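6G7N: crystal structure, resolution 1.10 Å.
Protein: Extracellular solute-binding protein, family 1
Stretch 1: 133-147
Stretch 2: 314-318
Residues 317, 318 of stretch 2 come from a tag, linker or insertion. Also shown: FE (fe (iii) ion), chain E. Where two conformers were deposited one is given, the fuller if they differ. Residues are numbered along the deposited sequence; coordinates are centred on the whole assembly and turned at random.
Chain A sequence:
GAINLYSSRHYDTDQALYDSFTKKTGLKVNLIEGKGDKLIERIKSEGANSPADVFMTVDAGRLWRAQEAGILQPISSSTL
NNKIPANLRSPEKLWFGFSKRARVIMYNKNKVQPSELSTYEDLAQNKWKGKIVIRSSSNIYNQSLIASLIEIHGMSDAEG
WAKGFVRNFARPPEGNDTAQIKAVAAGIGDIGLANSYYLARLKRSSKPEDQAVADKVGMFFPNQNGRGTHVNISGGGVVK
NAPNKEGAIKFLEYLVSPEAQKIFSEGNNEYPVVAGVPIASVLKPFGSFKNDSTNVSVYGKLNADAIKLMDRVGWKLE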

# COMPACT_ATOMS: atom_id res chain seq x y z
N VAL A 133 10.77 14.10 -7.96
CA VAL A 133 11.54 12.90 -7.60
C VAL A 133 10.56 11.74 -7.32
O VAL A 133 9.54 11.89 -6.65
N ILE A 134 10.92 10.57 -7.83
CA ILE A 134 10.14 9.35 -7.61
C ILE A 134 11.09 8.16 -7.82
O ILE A 134 12.06 8.23 -8.57
N ARG A 135 10.79 7.06 -7.13
CA ARG A 135 11.60 5.85 -7.24
C ARG A 135 11.33 5.10 -8.55
O ARG A 135 10.47 5.49 -9.37
N SER A 136 12.07 4.01 -8.73
CA SER A 136 12.07 3.27 -9.99
C SER A 136 10.74 2.61 -10.32
O SER A 136 9.85 2.44 -9.49
N SER A 137 10.65 2.19 -11.58
CA SER A 137 9.48 1.48 -12.08
C SER A 137 9.39 0.04 -11.63
O SER A 137 8.37 -0.59 -11.86
N SER A 138 10.42 -0.47 -10.97
CA SER A 138 10.40 -1.82 -10.38
C SER A 138 9.50 -1.90 -9.15
O SER A 138 9.17 -3.01 -8.71
N ASN A 139 9.18 -0.75 -8.56
CA ASN A 139 8.45 -0.72 -7.31
C ASN A 139 6.94 -0.92 -7.52
O ASN A 139 6.32 -0.27 -8.35
N ILE A 140 6.37 -1.84 -6.73
CA ILE A 140 4.96 -2.18 -6.86
C ILE A 140 4.02 -1.00 -6.58
O ILE A 140 2.98 -0.92 -7.20
N TYR A 141 4.39 -0.10 -5.66
CA TYR A 141 3.52 1.03 -5.38
C TYR A 141 3.29 1.88 -6.63
O TYR A 141 2.18 2.34 -6.92
N ASN A 142 4.39 2.13 -7.35
CA ASN A 142 4.34 2.89 -8.58
C ASN A 142 3.58 2.12 -9.67
O ASN A 142 2.81 2.72 -10.43
N GLN A 143 3.84 0.83 -9.79
CA GLN A 143 3.12 0.02 -10.77
C GLN A 143 1.60 0.11 -10.52
O GLN A 143 0.82 0.27 -11.46
N SER A 144 1.20 0.05 -9.25
CA SER A 144 -0.21 0.10 -8.92
C SER A 144 -0.84 1.47 -9.22
O SER A 144 -1.97 1.55 -9.69
N LEU A 145 -0.09 2.54 -8.92
CA LEU A 145 -0.59 3.87 -9.26
C LEU A 145 -0.74 4.03 -10.78
O LEU A 145 -1.76 4.53 -11.25
N ILE A 146 0.26 3.61 -11.53
CA ILE A 146 0.16 3.68 -12.98
C ILE A 146 -0.97 2.81 -13.52
O ILE A 146 -1.68 3.23 -14.44
N ALA A 147 -1.14 1.61 -12.96
CA ALA A 147 -2.27 0.78 -13.33
C ALA A 147 -3.60 1.53 -13.15
O ALA A 147 -4.49 1.46 -14.01
N GLY A 314 10.41 5.11 -20.83
CA GLY A 314 11.77 5.23 -20.30
C GLY A 314 11.83 5.62 -18.81
O GLY A 314 12.76 6.30 -18.38
N TRP A 315 10.88 5.13 -18.01
CA TRP A 315 10.94 5.24 -16.55
C TRP A 315 11.80 4.09 -16.07
O TRP A 315 11.41 2.91 -16.13
N LYS A 316 13.00 4.45 -15.66
CA LYS A 316 14.03 3.44 -15.33
C LYS A 316 13.67 2.40 -14.25
O LYS A 316 13.04 2.73 -13.21
N LEU A 317 14.02 1.15 -14.54
CA LEU A 317 14.01 0.05 -13.56
C LEU A 317 15.08 0.25 -12.48
O LEU A 317 16.02 1.00 -12.67
N GLU A 318 14.95 -0.46 -11.37
CA GLU A 318 15.96 -0.43 -10.30
C GLU A 318 17.25 -1.11 -10.79
O GLU A 318 17.23 -2.02 -11.62
OXT GLU A 318 18.34 -0.71 -10.37

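Four direct hydrogen bonds join stretch 1 to the C-terminal tail, three of them from Ser137 and Ser138 in the serine-rich turn. The backbone N of Ser137 donates to Lys316 O at 2.9 Å, almost linearly. Ser137 uses its side chain as well. With chi1 in p, its OG donates to Trp315 O at 3.0 Å, so this residue holds two successive carbonyls of the tail. Ser138, chi1 m, accepts at OG from Glu318 N at 2.9 Å. Glu318 comes from the expression tag, so this bond belongs to the construct. The indole of Trp315 supplies the fourth bond, from NE1 to Arg135 O at 3.1 Å; that carbonyl lies at the ring edge.

One water extends the polar network. The water accepts from Ser136 N at 2.9 Å, and its O lies 2.7 Å from Glu318 OE1, within hydrogen-bonding reach. Ser136 is also p, and its CB points toward the tail, 3.3 Å from Lys316 O.

Trp315 dominates the packing. Its CA-to-CB bond points sideways, but chi1 t and chi2 -25° bring the indole up to stretch 1. Ser137 CB sits over one face, 3.9 Å from the centroid of the five-membered ring, in a CH-pi contact. Ile134, t at both chi angles, places CD1 3.6 Å from Trp315 CZ2. Ile146, m then p, brings CD1 to 3.7 Å from Trp315 CZ3. The CA-to-CB bond of Asn142 points toward the tail, with chi1 m. Its ND2 lies 3.6 Å from Trp315 CZ2 and donates to Ser136 O at 3.0 Å, tying the helix to the turn.

The tail residues beyond Trp315 are more exposed. Leu317, another tag residue, is m,t; its CD2 approaches Ser137 OG at 3.4 Å and Ser138 OG at 3.6 Å. The CA-to-CB bond of Lys316 points away from stretch 1. Tyr141 takes no part in this contact; its OH binds the iron at 1.9 Å.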

# COMPACT_ATOMS: atom_id res chain seq x y z
CB VAL A 133 12.52 13.14 -6.44
CG1 VAL A 133 13.68 14.04 -6.86
CG2 VAL A 133 11.84 13.68 -5.21
CB ILE A 134 8.91 9.29 -8.55
CG1 ILE A 134 7.95 8.15 -8.16
CG2 ILE A 134 9.33 9.14 -10.01
CD1 ILE A 134 6.59 8.25 -8.84
CB ARG A 135 11.37 4.96 -6.03
CG ARG A 135 10.04 4.24 -6.01
CD ARG A 135 9.76 3.62 -4.69
NE ARG A 135 10.65 2.54 -4.33
CZ ARG A 135 10.58 1.90 -3.16
NH1 ARG A 135 9.68 2.27 -2.24
NH2 ARG A 135 11.42 0.91 -2.90
CB SER A 136 13.14 2.21 -9.97
OG SER A 136 12.67 1.05 -9.34
CB SER A 137 9.44 1.55 -13.60
OG SER A 137 10.57 0.88 -14.09
CB SER A 138 11.84 -2.24 -9.97
OG SER A 138 12.70 -2.24 -11.08
CB ASN A 139 8.72 0.62 -6.64
CG ASN A 139 7.78 0.87 -5.48
OD1 ASN A 139 6.84 1.66 -5.58
ND2 ASN A 139 8.02 0.19 -4.36
CB ILE A 140 4.61 -3.42 -5.96
CG1 ILE A 140 3.23 -4.00 -6.29
CG2 ILE A 140 4.65 -3.07 -4.48
CD1 ILE A 140 3.13 -4.68 -7.62
CB TYR A 141 4.03 1.92 -4.26
CG TYR A 141 4.56 1.22 -3.02
CD1 TYR A 141 3.92 0.08 -2.51
CD2 TYR A 141 5.64 1.72 -2.33
CE1 TYR A 141 4.40 -0.55 -1.37
CE2 TYR A 141 6.12 1.11 -1.16
CZ TYR A 141 5.49 -0.01 -0.67
OH TYR A 141 5.96 -0.63 0.45
CB ASN A 142 5.75 3.17 -9.09
CG ASN A 142 6.44 4.28 -8.33
OD1 ASN A 142 5.80 5.11 -7.67
ND2 ASN A 142 7.78 4.35 -8.48
CB GLN A 143 3.60 -1.42 -10.75
CG GLN A 143 5.03 -1.57 -11.24
CD GLN A 143 5.63 -2.93 -10.98
OE1 GLN A 143 4.96 -3.83 -10.50
NE2 GLN A 143 6.91 -3.06 -11.26
CB SER A 144 -0.44 -0.33 -7.46
OG SER A 144 -0.24 -1.75 -7.39
CB LEU A 145 0.32 4.94 -8.67
CG LEU A 145 -0.06 6.36 -9.05
CD1 LEU A 145 -1.41 6.81 -8.48
CD2 LEU A 145 1.00 7.31 -8.52
CB ILE A 146 1.53 3.45 -13.63
CG1 ILE A 146 2.42 4.70 -13.57
CG2 ILE A 146 1.39 3.12 -15.12
CD1 ILE A 146 2.40 5.63 -12.40
CB ALA A 147 -2.26 -0.52 -12.54
CB TRP A 315 9.54 5.16 -16.02
CG TRP A 315 9.36 5.35 -14.54
CD1 TRP A 315 10.25 5.14 -13.51
CD2 TRP A 315 8.14 5.72 -13.94
NE1 TRP A 315 9.64 5.41 -12.32
CE2 TRP A 315 8.33 5.72 -12.54
CE3 TRP A 315 6.88 6.05 -14.44
CZ2 TRP A 315 7.31 6.05 -11.65
CZ3 TRP A 315 5.88 6.36 -13.55
CH2 TRP A 315 6.09 6.36 -12.18
CB LYS A 316 15.33 4.16 -14.94
CG LYS A 316 15.97 4.92 -16.11
CD LYS A 316 16.97 6.02 -15.70
CE LYS A 316 16.77 7.39 -16.40
NZ LYS A 316 15.94 8.49 -15.77
CB LEU A 317 14.28 -1.30 -14.27
CG LEU A 317 13.22 -1.76 -15.27
CD1 LEU A 317 13.71 -2.92 -16.12
CD2 LEU A 317 11.91 -2.16 -14.57
CB GLU A 318 15.43 -1.10 -9.03
CG GLU A 318 16.29 -0.95 -7.77
CD GLU A 318 16.51 0.48 -7.30
OE1 GLU A 318 15.76 1.40 -7.72
OE2 GLU A 318 17.43 0.69 -6.48
FE FE E . 6.16 0.17 2.22
O HOH W 1 14.43 3.60 -7.04